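Local structure of twitching motility pilus retraction protein (Geobacter sulfurreducens PCA, 5ZFQ) at residues Arg149-Val154 / Cys250-His255; Met290-Leu295 / Leu305-Met310; Val309-Pro314 / Phe339-Met344; Gln346-Leu351 / Asp370-Met375. The protein acts as a retraction ATPase motor of the type IV pilus, probably using ATP hydrolysis in a hexameric ring to pull the pilus back. One frame throughout, in Å; residues are numbered along the deposited sequence.

Interaction 1 of 4, residues Arg149-Val154 / Cys250-His255; sequences RGLILV and CLATLH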
loop_
_atom_site.group_PDB
_atom_site.type_symbol
_atom_site.label_atom_id
_atom_site.label_comp_id
_atom_site.label_asym_id
_atom_site.label_seq_id
_atom_site.Cartn_x
_atom_site.Cartn_y
_atom_site.Cartn_z
ATOM N N ARG A 149 -23.268 -24.925 22.623
ATOM C CA ARG A 149 -22.700 -23.607 22.293
ATOM C C ARG A 149 -21.199 -23.626 22.150
ATOM O O ARG A 149 -20.554 -24.627 22.419
ATOM C CB ARG A 149 -23.031 -22.592 23.379
ATOM C CG ARG A 149 -24.455 -22.227 23.453
ATOM C CD ARG A 149 -24.748 -21.598 24.800
ATOM N NE ARG A 149 -24.943 -22.604 25.831
ATOM C CZ ARG A 149 -25.996 -23.414 25.872
ATOM N NH1 ARG A 149 -26.926 -23.353 24.911
ATOM N NH2 ARG A 149 -26.111 -24.294 26.863
ATOM N N GLY A 150 -20.643 -22.488 21.785
ATOM C CA GLY A 150 -19.213 -22.310 21.871
ATOM C C GLY A 150 -18.458 -22.525 20.579
ATOM O O GLY A 150 -19.038 -22.712 19.510
ATOM N N LEU A 151 -17.139 -22.503 20.697
ATOM C CA LEU A 151 -16.259 -22.647 19.556
ATOM C C LEU A 151 -15.545 -23.987 19.602
ATOM O O LEU A 151 -14.964 -24.343 20.633
ATOM C CB LEU A 151 -15.247 -21.509 19.540
ATOM C CG LEU A 151 -14.200 -21.546 18.438
ATOM C CD1 LEU A 151 -14.813 -21.321 17.025
ATOM C CD2 LEU A 151 -13.147 -20.505 18.782
ATOM N N ILE A 152 -15.596 -24.719 18.492
ATOM C CA ILE A 152 -14.908 -26.000 18.371
ATOM C C ILE A 152 -13.931 -25.957 17.198
ATOM O O ILE A 152 -14.315 -25.586 16.087
ATOM C CB ILE A 152 -15.903 -27.156 18.161
ATOM C CG1 ILE A 152 -16.916 -27.200 19.312
ATOM C CG2 ILE A 152 -15.171 -28.475 18.020
ATOM C CD1 ILE A 152 -17.738 -28.459 19.363
ATOM N N LEU A 153 -12.673 -26.329 17.434
ATOM C CA LEU A 153 -11.660 -26.243 16.379
ATOM C C LEU A 153 -11.149 -27.598 15.938
ATOM O O LEU A 153 -10.790 -28.436 16.757
ATOM C CB LEU A 153 -10.485 -25.383 16.837
ATOM C CG LEU A 153 -10.898 -23.946 17.168
ATOM C CD1 LEU A 153 -9.780 -23.146 17.796
ATOM C CD2 LEU A 153 -11.425 -23.284 15.893
ATOM N N VAL A 154 -11.147 -27.821 14.629
ATOM C CA VAL A 154 -10.473 -28.977 14.051
ATOM C C VAL A 154 -9.290 -28.469 13.248
ATOM O O VAL A 154 -9.481 -27.825 12.215
ATOM C CB VAL A 154 -11.391 -29.793 13.144
ATOM C CG1 VAL A 154 -10.724 -31.111 12.785
ATOM C CG2 VAL A 154 -12.722 -30.035 13.816
ATOM N N CYS A 250 -20.000 -22.769 16.808
ATOM C CA CYS A 250 -19.139 -22.479 15.677
ATOM C C CYS A 250 -18.099 -23.582 15.463
ATOM O O CYS A 250 -17.272 -23.855 16.342
ATOM C CB CYS A 250 -18.447 -21.128 15.870
ATOM S SG CYS A 250 -17.439 -20.640 14.440
ATOM N N LEU A 251 -18.160 -24.224 14.299
ATOM C CA LEU A 251 -17.135 -25.186 13.895
ATOM C C LEU A 251 -16.152 -24.468 13.002
ATOM O O LEU A 251 -16.561 -23.750 12.087
ATOM C CB LEU A 251 -17.738 -26.387 13.153
ATOM C CG LEU A 251 -18.781 -27.141 13.971
ATOM C CD1 LEU A 251 -19.491 -28.199 13.151
ATOM C CD2 LEU A 251 -18.158 -27.733 15.259
ATOM N N ALA A 252 -14.862 -24.649 13.258
ATOM C CA ALA A 252 -13.864 -23.956 12.465
ATOM C C ALA A 252 -12.531 -24.699 12.421
ATOM O O ALA A 252 -12.291 -25.618 13.202
ATOM C CB ALA A 252 -13.659 -22.524 12.994
ATOM N N THR A 253 -11.725 -24.281 11.471
ATOM C CA THR A 253 -10.478 -24.882 11.093
ATOM C C THR A 253 -9.263 -23.956 11.138
ATOM O O THR A 253 -9.345 -22.793 10.925
ATOM C CB THR A 253 -10.714 -25.449 9.662
ATOM O OG1 THR A 253 -11.203 -26.768 9.747
ATOM C CG2 THR A 253 -9.528 -25.459 8.780
ATOM N N LEU A 254 -8.120 -24.535 11.414
ATOM C CA LEU A 254 -6.838 -23.868 11.409
ATOM C C LEU A 254 -5.784 -24.854 10.972
ATOM O O LEU A 254 -5.904 -26.023 11.232
ATOM C CB LEU A 254 -6.467 -23.422 12.809
ATOM C CG LEU A 254 -6.617 -21.970 13.156
ATOM C CD1 LEU A 254 -5.761 -21.630 14.338
ATOM C CD2 LEU A 254 -6.172 -21.171 11.966
ATOM N N HIS A 255 -4.718 -24.396 10.358
ATOM C CA HIS A 255 -3.670 -25.318 9.989
ATOM C C HIS A 255 -2.589 -25.312 11.041
ATOM O O HIS A 255 -1.500 -24.912 10.812
ATOM C CB HIS A 255 -3.090 -25.015 8.630
ATOM C CG HIS A 255 -1.930 -25.890 8.286
ATOM N ND1 HIS A 255 -1.229 -25.782 7.106
ATOM C CD2 HIS A 255 -1.343 -26.892 8.978
ATOM C CE1 HIS A 255 -0.261 -26.676 7.088
ATOM N NE2 HIS A 255 -0.313 -27.362 8.211
#
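G150 starts the parallel pairing of the two strands: its carbonyl O accepts the N-H of C250 at 2.9 Å between G150 O and C250 N. L151 comes next and lies on the same face as C250. With CG anti to the backbone N (chi1 177°), its CD1 rests alongside the thiol, 3.7 Å from C250 SG. I152 both donates and accepts: its N-H goes to C250 O and its O receives the N-H of A252. On the face it shares with L251 the two side chains run alongside each other, with I152 CB 3.7 Å from L251 CD2. L153 returns to the L151 face, where its CD2 branch covers the methyl of A252, 3.7 Å from A252 CB. V154 ends the run; its N-H reaches A252 O, and its own carbonyl accepts a side-chain bond from the hydroxyl of T253, in the carbonyl plane, at 3.2 Å between V154 O and T253 OG1. The T253 side chain also touches K162, which belongs to a probable P-loop (Walker A). Strand 286-296 lies along the other edge of 150-155, with strand 225-230 beyond 249-254. The pairing is central in the mixed sheet: inward-facing backbone groups pair together, those of L151 and L153 serve the strand on the other side, mostly apolar side chains cover both faces, and the hydroxyl bond comes at the end nearest the likely nucleotide site.

Interaction 2 of 4, residues Met290-Leu295 / Leu305-Met310; sequences MSQTLL and LALEVM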
loop_
_atom_site.group_PDB
_atom_site.type_symbol
_atom_site.label_atom_id
_atom_site.label_comp_id
_atom_site.label_asym_id
_atom_site.label_seq_id
_atom_site.Cartn_x
_atom_site.Cartn_y
_atom_site.Cartn_z
ATOM N N MET A 290 -9.301 -30.003 18.295
ATOM C CA MET A 290 -8.764 -31.248 17.807
ATOM C C MET A 290 -7.679 -30.984 16.778
ATOM O O MET A 290 -7.888 -30.299 15.787
ATOM C CB MET A 290 -9.882 -32.116 17.246
ATOM C CG MET A 290 -10.893 -32.501 18.329
ATOM S SD MET A 290 -12.339 -33.355 17.684
ATOM C CE MET A 290 -12.709 -32.338 16.298
ATOM N N SER A 291 -6.548 -31.616 16.962
ATOM C CA SER A 291 -5.464 -31.502 16.031
ATOM C C SER A 291 -5.238 -32.841 15.414
ATOM O O SER A 291 -5.065 -33.793 16.094
ATOM C CB SER A 291 -4.249 -30.989 16.724
ATOM O OG SER A 291 -4.453 -29.638 16.939
ATOM N N GLN A 292 -5.203 -32.888 14.096
ATOM C CA GLN A 292 -5.088 -34.136 13.395
ATOM C C GLN A 292 -3.973 -34.345 12.435
ATOM O O GLN A 292 -3.509 -33.435 11.837
ATOM C CB GLN A 292 -6.344 -34.326 12.599
ATOM C CG GLN A 292 -7.592 -34.315 13.433
ATOM C CD GLN A 292 -8.796 -34.704 12.647
ATOM O OE1 GLN A 292 -8.735 -34.821 11.456
ATOM N NE2 GLN A 292 -9.890 -34.902 13.318
ATOM N N THR A 293 -3.512 -35.578 12.362
ATOM C CA THR A 293 -2.528 -35.997 11.390
ATOM C C THR A 293 -2.863 -37.323 10.760
ATOM O O THR A 293 -3.172 -38.244 11.446
ATOM C CB THR A 293 -1.149 -36.239 11.989
ATOM O OG1 THR A 293 -0.768 -35.149 12.796
ATOM C CG2 THR A 293 -0.177 -36.317 10.915
ATOM N N LEU A 294 -2.843 -37.419 9.451
ATOM C CA LEU A 294 -2.941 -38.731 8.820
ATOM C C LEU A 294 -1.528 -39.232 8.546
ATOM O O LEU A 294 -0.842 -38.747 7.631
ATOM C CB LEU A 294 -3.760 -38.678 7.524
ATOM C CG LEU A 294 -5.284 -38.517 7.670
ATOM C CD1 LEU A 294 -5.954 -38.286 6.305
ATOM C CD2 LEU A 294 -5.912 -39.710 8.418
ATOM N N LEU A 295 -1.086 -40.176 9.369
ATOM C CA LEU A 295 0.223 -40.785 9.209
ATOM C C LEU A 295 0.105 -41.969 8.268
ATOM O O LEU A 295 -0.997 -42.437 8.025
ATOM C CB LEU A 295 0.778 -41.216 10.571
ATOM C CG LEU A 295 1.015 -40.035 11.521
ATOM C CD1 LEU A 295 1.326 -40.526 12.910
ATOM C CD2 LEU A 295 2.137 -39.157 10.999
ATOM N N LEU A 305 -5.041 -42.322 11.639
ATOM C CA LEU A 305 -5.194 -41.030 12.242
ATOM C C LEU A 305 -4.608 -40.885 13.620
ATOM O O LEU A 305 -4.764 -41.726 14.447
ATOM C CB LEU A 305 -6.660 -40.664 12.277
ATOM C CG LEU A 305 -6.920 -39.269 12.804
ATOM C CD1 LEU A 305 -6.693 -38.246 11.729
ATOM C CD2 LEU A 305 -8.295 -39.130 13.393
ATOM N N ALA A 306 -3.881 -39.804 13.815
ATOM C CA ALA A 306 -3.286 -39.443 15.076
ATOM C C ALA A 306 -4.008 -38.165 15.468
ATOM O O ALA A 306 -4.205 -37.282 14.688
ATOM C CB ALA A 306 -1.808 -39.254 14.955
ATOM N N LEU A 307 -4.366 -38.063 16.717
ATOM C CA LEU A 307 -5.254 -36.991 17.115
ATOM C C LEU A 307 -4.917 -36.444 18.497
ATOM O O LEU A 307 -4.820 -37.194 19.484
ATOM C CB LEU A 307 -6.705 -37.488 17.078
ATOM C CG LEU A 307 -7.831 -36.579 17.564
ATOM C CD1 LEU A 307 -8.216 -35.502 16.538
ATOM C CD2 LEU A 307 -9.022 -37.448 17.953
ATOM N N GLU A 308 -4.817 -35.137 18.587
ATOM C CA GLU A 308 -4.601 -34.502 19.838
ATOM C C GLU A 308 -5.915 -33.828 20.147
ATOM O O GLU A 308 -6.441 -33.128 19.340
ATOM C CB GLU A 308 -3.486 -33.500 19.725
ATOM C CG GLU A 308 -3.457 -32.522 20.868
ATOM C CD GLU A 308 -2.096 -32.011 21.206
ATOM O OE1 GLU A 308 -1.290 -32.758 21.713
ATOM O OE2 GLU A 308 -1.837 -30.854 20.984
ATOM N N VAL A 309 -6.457 -34.074 21.327
ATOM C CA VAL A 309 -7.707 -33.473 21.744
ATOM C C VAL A 309 -7.588 -32.683 23.019
ATOM O O VAL A 309 -7.161 -33.191 24.000
ATOM C CB VAL A 309 -8.759 -34.543 22.040
ATOM C CG1 VAL A 309 -10.079 -33.930 22.406
ATOM C CG2 VAL A 309 -8.918 -35.487 20.890
ATOM N N MET A 310 -8.016 -31.441 23.007
ATOM C CA MET A 310 -8.014 -30.631 24.196
ATOM C C MET A 310 -9.427 -30.234 24.569
ATOM O O MET A 310 -10.084 -29.582 23.813
ATOM C CB MET A 310 -7.230 -29.370 23.945
ATOM C CG MET A 310 -6.886 -28.580 25.176
ATOM S SD MET A 310 -8.048 -27.389 25.780
ATOM C CE MET A 310 -8.274 -26.263 24.468
#
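S291 and E308 form one hydrogen-bonded antiparallel pair and T293 and A306 the other, so four backbone bonds join the strands. In the first, S291 N lies 2.8 Å from E308 O and the return bond from E308 N to S291 O is equally short; in the second, A306 N reaches T293 O over 2.9 Å. The carbonyls also take CA-H...O contacts, as between L307 CA and S291 O.

Apolar packing is concentrated on the face carrying M290, Q292, L294, L305 and L307. With CG of L307 trans to N (chi1 175°) and chi2 at 78°, its CD1 lies beside M290 CB and against the aliphatic part of Q292, 3.4 Å from Q292 CG. L305 CD1 meets the CD2 branch of L294 at 3.7 Å, the two side chains crossing obliquely. Replacing Q292 by an alanine takes away the CG methylene lying along L307, and would probably leave a gap beside L307 CD1. From the opposite face, L295 CD1 reaches across to the methyl of A306, 4.0 Å from A306 CB.

Polar ends on that second face find partners beyond the strands: S291 OG bonds to T155 OG1, while the buried carboxylate of E308 accepts the backbone N-H groups of M344 and A259. The two strands form a beta hairpin at the edge of the mixed sheet, with strand 150-155 beside 286-296, helix 344-353 against T293, L295 and A306, and helix 139-144 over M290 and V309.

Interaction 3 of 4, residues Val309-Pro314 / Phe339-Met344; sequences VMVPNP and FGMQTM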
loop_
_atom_site.group_PDB
_atom_site.type_symbol
_atom_site.label_atom_id
_atom_site.label_comp_id
_atom_site.label_asym_id
_atom_site.label_seq_id
_atom_site.Cartn_x
_atom_site.Cartn_y
_atom_site.Cartn_z
ATOM N N VAL A 309 -6.457 -34.074 21.327
ATOM C CA VAL A 309 -7.707 -33.473 21.744
ATOM C C VAL A 309 -7.588 -32.683 23.019
ATOM O O VAL A 309 -7.161 -33.191 24.000
ATOM C CB VAL A 309 -8.759 -34.543 22.040
ATOM C CG1 VAL A 309 -10.079 -33.930 22.406
ATOM C CG2 VAL A 309 -8.918 -35.487 20.890
ATOM N N MET A 310 -8.016 -31.441 23.007
ATOM C CA MET A 310 -8.014 -30.631 24.196
ATOM C C MET A 310 -9.427 -30.234 24.569
ATOM O O MET A 310 -10.084 -29.582 23.813
ATOM C CB MET A 310 -7.230 -29.370 23.945
ATOM C CG MET A 310 -6.886 -28.580 25.176
ATOM S SD MET A 310 -8.048 -27.389 25.780
ATOM C CE MET A 310 -8.274 -26.263 24.468
ATOM N N VAL A 311 -9.876 -30.610 25.753
ATOM C CA VAL A 311 -11.187 -30.245 26.233
ATOM C C VAL A 311 -10.975 -29.313 27.385
ATOM O O VAL A 311 -10.405 -29.680 28.370
ATOM C CB VAL A 311 -11.972 -31.446 26.733
ATOM C CG1 VAL A 311 -13.387 -31.036 27.046
ATOM C CG2 VAL A 311 -12.008 -32.521 25.681
ATOM N N PRO A 312 -11.476 -28.035 27.219
ATOM C CA PRO A 312 -11.225 -27.117 28.332
ATOM C C PRO A 312 -11.908 -27.415 29.632
ATOM O O PRO A 312 -12.944 -28.007 29.651
ATOM C CB PRO A 312 -11.737 -25.797 27.801
ATOM C CG PRO A 312 -11.512 -25.890 26.370
ATOM C CD PRO A 312 -12.088 -27.196 26.107
ATOM N N ASN A 313 -11.281 -27.001 30.716
ATOM C CA ASN A 313 -11.803 -27.185 32.049
ATOM C C ASN A 313 -11.523 -25.945 32.839
ATOM O O ASN A 313 -10.804 -25.106 32.386
ATOM C CB ASN A 313 -11.278 -28.435 32.722
ATOM C CG ASN A 313 -9.786 -28.466 32.838
ATOM O OD1 ASN A 313 -9.130 -27.459 32.882
ATOM N ND2 ASN A 313 -9.258 -29.641 32.907
ATOM N N PRO A 314 -12.116 -25.784 34.003
ATOM C CA PRO A 314 -11.821 -24.539 34.720
ATOM C C PRO A 314 -10.338 -24.176 34.689
ATOM O O PRO A 314 -9.995 -23.023 34.389
ATOM C CB PRO A 314 -12.269 -24.856 36.143
ATOM C CG PRO A 314 -13.396 -25.787 35.960
ATOM C CD PRO A 314 -13.030 -26.643 34.780
ATOM N N PHE A 339 -11.869 -36.059 31.265
ATOM C CA PHE A 339 -12.242 -35.252 30.116
ATOM C C PHE A 339 -12.052 -35.835 28.729
ATOM O O PHE A 339 -12.511 -35.255 27.783
ATOM C CB PHE A 339 -11.511 -33.930 30.136
ATOM C CG PHE A 339 -11.734 -33.128 31.367
ATOM C CD1 PHE A 339 -12.664 -32.129 31.383
ATOM C CD2 PHE A 339 -10.983 -33.350 32.487
ATOM C CE1 PHE A 339 -12.863 -31.381 32.509
ATOM C CE2 PHE A 339 -11.168 -32.612 33.613
ATOM C CZ PHE A 339 -12.113 -31.626 33.627
ATOM N N GLY A 340 -11.375 -36.953 28.599
ATOM C CA GLY A 340 -11.166 -37.540 27.301
ATOM C C GLY A 340 -10.076 -36.869 26.504
ATOM O O GLY A 340 -9.876 -37.199 25.369
ATOM N N MET A 341 -9.356 -35.945 27.101
ATOM C CA MET A 341 -8.294 -35.279 26.407
ATOM C C MET A 341 -7.161 -36.229 26.131
ATOM O O MET A 341 -6.981 -37.168 26.833
ATOM C CB MET A 341 -7.714 -34.168 27.253
ATOM C CG MET A 341 -8.694 -33.276 27.933
ATOM S SD MET A 341 -7.853 -31.913 28.697
ATOM C CE MET A 341 -6.930 -31.310 27.354
ATOM N N GLN A 342 -6.408 -35.980 25.081
ATOM C CA GLN A 342 -5.250 -36.765 24.795
ATOM C C GLN A 342 -4.254 -35.921 24.094
ATOM O O GLN A 342 -4.612 -35.137 23.277
ATOM C CB GLN A 342 -5.588 -37.958 23.936
ATOM C CG GLN A 342 -6.378 -37.639 22.703
ATOM C CD GLN A 342 -6.881 -38.857 21.983
ATOM O OE1 GLN A 342 -7.658 -39.614 22.505
ATOM N NE2 GLN A 342 -6.447 -39.029 20.771
ATOM N N THR A 343 -2.984 -36.095 24.393
ATOM C CA THR A 343 -1.941 -35.389 23.663
ATOM C C THR A 343 -1.619 -36.153 22.382
ATOM O O THR A 343 -1.945 -37.339 22.253
ATOM C CB THR A 343 -0.646 -35.227 24.491
ATOM O OG1 THR A 343 -0.126 -36.517 24.822
ATOM C CG2 THR A 343 -0.909 -34.452 25.787
ATOM N N MET A 344 -0.980 -35.455 21.443
ATOM C CA MET A 344 -0.444 -36.069 20.243
ATOM C C MET A 344 0.501 -37.207 20.622
ATOM O O MET A 344 0.427 -38.286 20.043
ATOM C CB MET A 344 0.276 -35.033 19.371
ATOM C CG MET A 344 0.821 -35.613 18.085
ATOM S SD MET A 344 -0.496 -36.383 17.083
ATOM C CE MET A 344 -1.512 -34.969 16.669
#
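A single antiparallel beta bridge, V309 with Q342, docks the loop ahead of helix 344-353 onto the end of edge strand 303-310. V309 N donates to Q342 O at 2.9 Å, and Q342 N returns a bond of 3.1 Å to V309 O. Next to the bridge V309 CG2 packs on Q342 CG, at the foot of the amide, whose NE2 goes to L307 O.

M341 carries much of the remaining contact. Its chain bends at the last torsion (chi3 53°), laying the methyl along M310, with M341 CE 3.5 Å from M310 CG. Its CG meets V311 CB at 3.9 Å, across rather than alongside. With an alanine in place of M341, the thioether arm is lost, which is likely to leave a gap beside M310 CG and V311 CB, on the side it now fills.

Farther on, N313 crosses the ring of F339 at about a right angle, N313 ND2 sitting 3.5 Å above the ring plane and offset toward its rim. The amide plane stands 69° from the ring, and N313 OD1 meanwhile caps the next helix at I316 N. T343 likewise caps helix 344-353, so each segment leads into a helix whose first turn is capped. Two backbone bonds thus fix the register at V309 and Q342 alone; beyond them the loop is held by non-directional packing and by the N313 amide over a poorly ordered F339 ring.

Interaction 4 of 4, residues Gln346-Leu351 / Asp370-Met375; sequences QSLFSL and DELKQM
This is apolar helix-helix packing near the end of the modelled chain, between Q346-L351 on helix 344-353 and D370-M375 on helix 369-377. The two segments cross at -47° with their axes 10.1 Å apart at closest approach, and no hydrogen bond joins them. M375 is the main bridging side chain. Bent at its last torsion (chi3 70°), it turns its methyl between two residues one helical turn apart: M375 CE lies 3.8 Å from Q346 CG and 3.7 Å from F349 CB. The F349 ring continues past the methionine, bringing its CE1 to 3.4 Å from the backbone oxygen M375 O. One turn earlier on the second helix, L372 spreads its branches over the first, L372 CD1 packing on F349 CB at 3.9 Å and L372 CD2 lying near L348 CB. At the margin the Q346 amide bonds through NE2 to Q333 O. L372 also touches M363 of helix 359-365, so that a third helix joins the pair. The arrangement is side-chain packing between helices that cross at an angle, which together with helix 359-365 makes up a C-terminal helical cluster ending in the last modelled helix.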
loop_
_atom_site.group_PDB
_atom_site.type_symbol
_atom_site.label_atom_id
_atom_site.label_comp_id
_atom_site.label_asym_id
_atom_site.label_seq_id
_atom_site.Cartn_x
_atom_site.Cartn_y
_atom_site.Cartn_z
ATOM N N GLN A 346 0.405 -38.985 23.399
ATOM C CA GLN A 346 -0.415 -40.086 23.905
ATOM C C GLN A 346 -1.036 -40.847 22.747
ATOM O O GLN A 346 -1.014 -42.069 22.733
ATOM C CB GLN A 346 -1.494 -39.587 24.868
ATOM C CG GLN A 346 -0.931 -39.240 26.237
ATOM C CD GLN A 346 -1.934 -38.566 27.158
ATOM O OE1 GLN A 346 -2.820 -37.837 26.705
ATOM N NE2 GLN A 346 -1.781 -38.785 28.463
ATOM N N SER A 347 -1.560 -40.119 21.762
ATOM C CA SER A 347 -2.147 -40.726 20.567
ATOM C C SER A 347 -1.120 -41.559 19.810
ATOM O O SER A 347 -1.395 -42.711 19.455
ATOM C CB SER A 347 -2.728 -39.651 19.633
ATOM O OG SER A 347 -3.421 -40.238 18.538
ATOM N N LEU A 348 0.051 -40.972 19.547
ATOM C CA LEU A 348 1.138 -41.702 18.880
ATOM C C LEU A 348 1.481 -42.989 19.646
ATOM O O LEU A 348 1.647 -44.061 19.052
ATOM C CB LEU A 348 2.388 -40.824 18.744
ATOM C CG LEU A 348 2.362 -39.742 17.669
ATOM C CD1 LEU A 348 3.538 -38.765 17.814
ATOM C CD2 LEU A 348 2.368 -40.387 16.322
ATOM N N PHE A 349 1.572 -42.864 20.969
ATOM C CA PHE A 349 1.903 -43.985 21.834
ATOM C C PHE A 349 0.865 -45.092 21.682
ATOM O O PHE A 349 1.178 -46.282 21.772
ATOM C CB PHE A 349 1.998 -43.514 23.293
ATOM C CG PHE A 349 2.147 -44.627 24.283
ATOM C CD1 PHE A 349 3.405 -45.148 24.579
ATOM C CD2 PHE A 349 1.029 -45.157 24.930
ATOM C CE1 PHE A 349 3.555 -46.182 25.503
ATOM C CE2 PHE A 349 1.168 -46.191 25.849
ATOM C CZ PHE A 349 2.440 -46.700 26.139
ATOM N N SER A 350 -0.374 -44.682 21.439
ATOM C CA SER A 350 -1.483 -45.604 21.318
ATOM C C SER A 350 -1.400 -46.329 19.971
ATOM O O SER A 350 -1.609 -47.546 19.884
ATOM C CB SER A 350 -2.809 -44.849 21.474
ATOM O OG SER A 350 -3.917 -45.727 21.438
ATOM N N LEU A 351 -1.081 -45.576 18.923
ATOM C CA LEU A 351 -0.923 -46.164 17.596
ATOM C C LEU A 351 0.218 -47.182 17.559
ATOM O O LEU A 351 0.129 -48.196 16.863
ATOM C CB LEU A 351 -0.703 -45.072 16.546
ATOM C CG LEU A 351 -1.986 -44.270 16.306
ATOM C CD1 LEU A 351 -1.744 -43.038 15.431
ATOM C CD2 LEU A 351 -3.069 -45.190 15.717
ATOM N N ASP A 370 11.736 -37.198 23.214
ATOM C CA ASP A 370 12.167 -37.654 24.548
ATOM C C ASP A 370 10.988 -38.101 25.427
ATOM O O ASP A 370 11.057 -39.144 26.075
ATOM C CB ASP A 370 12.950 -36.552 25.271
ATOM C CG ASP A 370 14.342 -36.340 24.696
ATOM O OD1 ASP A 370 14.929 -37.300 24.149
ATOM O OD2 ASP A 370 14.846 -35.200 24.774
ATOM N N GLU A 371 9.911 -37.316 25.453
ATOM C CA GLU A 371 8.708 -37.707 26.191
ATOM C C GLU A 371 8.151 -39.042 25.703
ATOM O O GLU A 371 7.879 -39.935 26.509
ATOM C CB GLU A 371 7.628 -36.631 26.093
ATOM C CG GLU A 371 6.274 -37.099 26.609
ATOM C CD GLU A 371 5.300 -35.956 26.862
ATOM O OE1 GLU A 371 5.671 -35.013 27.600
ATOM O OE2 GLU A 371 4.166 -35.995 26.323
ATOM N N LEU A 372 8.008 -39.182 24.386
ATOM C CA LEU A 372 7.488 -40.420 23.799
ATOM C C LEU A 372 8.368 -41.635 24.127
ATOM O O LEU A 372 7.844 -42.672 24.518
ATOM C CB LEU A 372 7.327 -40.282 22.278
ATOM C CG LEU A 372 6.516 -41.395 21.593
ATOM C CD1 LEU A 372 5.125 -41.488 22.221
ATOM C CD2 LEU A 372 6.429 -41.264 20.063
ATOM N N LYS A 373 9.693 -41.536 23.988
ATOM C CA LYS A 373 10.549 -42.623 24.512
ATOM C C LYS A 373 10.262 -42.931 25.985
ATOM O O LYS A 373 10.119 -44.105 26.365
ATOM C CB LYS A 373 12.048 -42.334 24.353
ATOM C CG LYS A 373 12.429 -41.667 23.081
ATOM C CD LYS A 373 13.336 -42.682 22.362
ATOM C CE LYS A 373 13.389 -42.552 20.891
ATOM N NZ LYS A 373 12.514 -43.580 20.126
ATOM N N GLN A 374 10.153 -41.883 26.800
ATOM C CA GLN A 374 9.908 -42.064 28.227
ATOM C C GLN A 374 8.624 -42.880 28.477
ATOM O O GLN A 374 8.604 -43.809 29.307
ATOM C CB GLN A 374 9.839 -40.698 28.925
ATOM C CG GLN A 374 10.404 -40.656 30.363
ATOM C CD GLN A 374 11.805 -41.264 30.477
ATOM O OE1 GLN A 374 12.788 -40.721 29.955
ATOM N NE2 GLN A 374 11.895 -42.407 31.150
ATOM N N MET A 375 7.569 -42.541 27.731
ATOM C CA MET A 375 6.308 -43.280 27.787
ATOM C C MET A 375 6.472 -44.717 27.322
ATOM O O MET A 375 5.888 -45.636 27.896
ATOM C CB MET A 375 5.238 -42.591 26.940
ATOM C CG MET A 375 4.778 -41.252 27.489
ATOM S SD MET A 375 3.873 -40.280 26.271
ATOM C CE MET A 375 2.346 -41.205 26.117
#

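From the N terminus, interaction 1 closes the longest excursion, 95 residues that contain the probable P-loop helix 162-176 and three further strands of the mixed sheet. Interaction 2 then closes a short hairpin turn, and L153 O to M290 N carries the sheet from one contact into the other. Interaction 3 starts on the strand where interaction 2 ends, sharing V309 and M310, and brings the chain back after helices 314-321 and 328-333. Interaction 4 opens just beyond it and folds the last modelled helix onto helix 344-353. None nests in or crosses another. S347 OG to L307 N links interaction 4 with interaction 2, tying the C-terminal helices to the sheet edge.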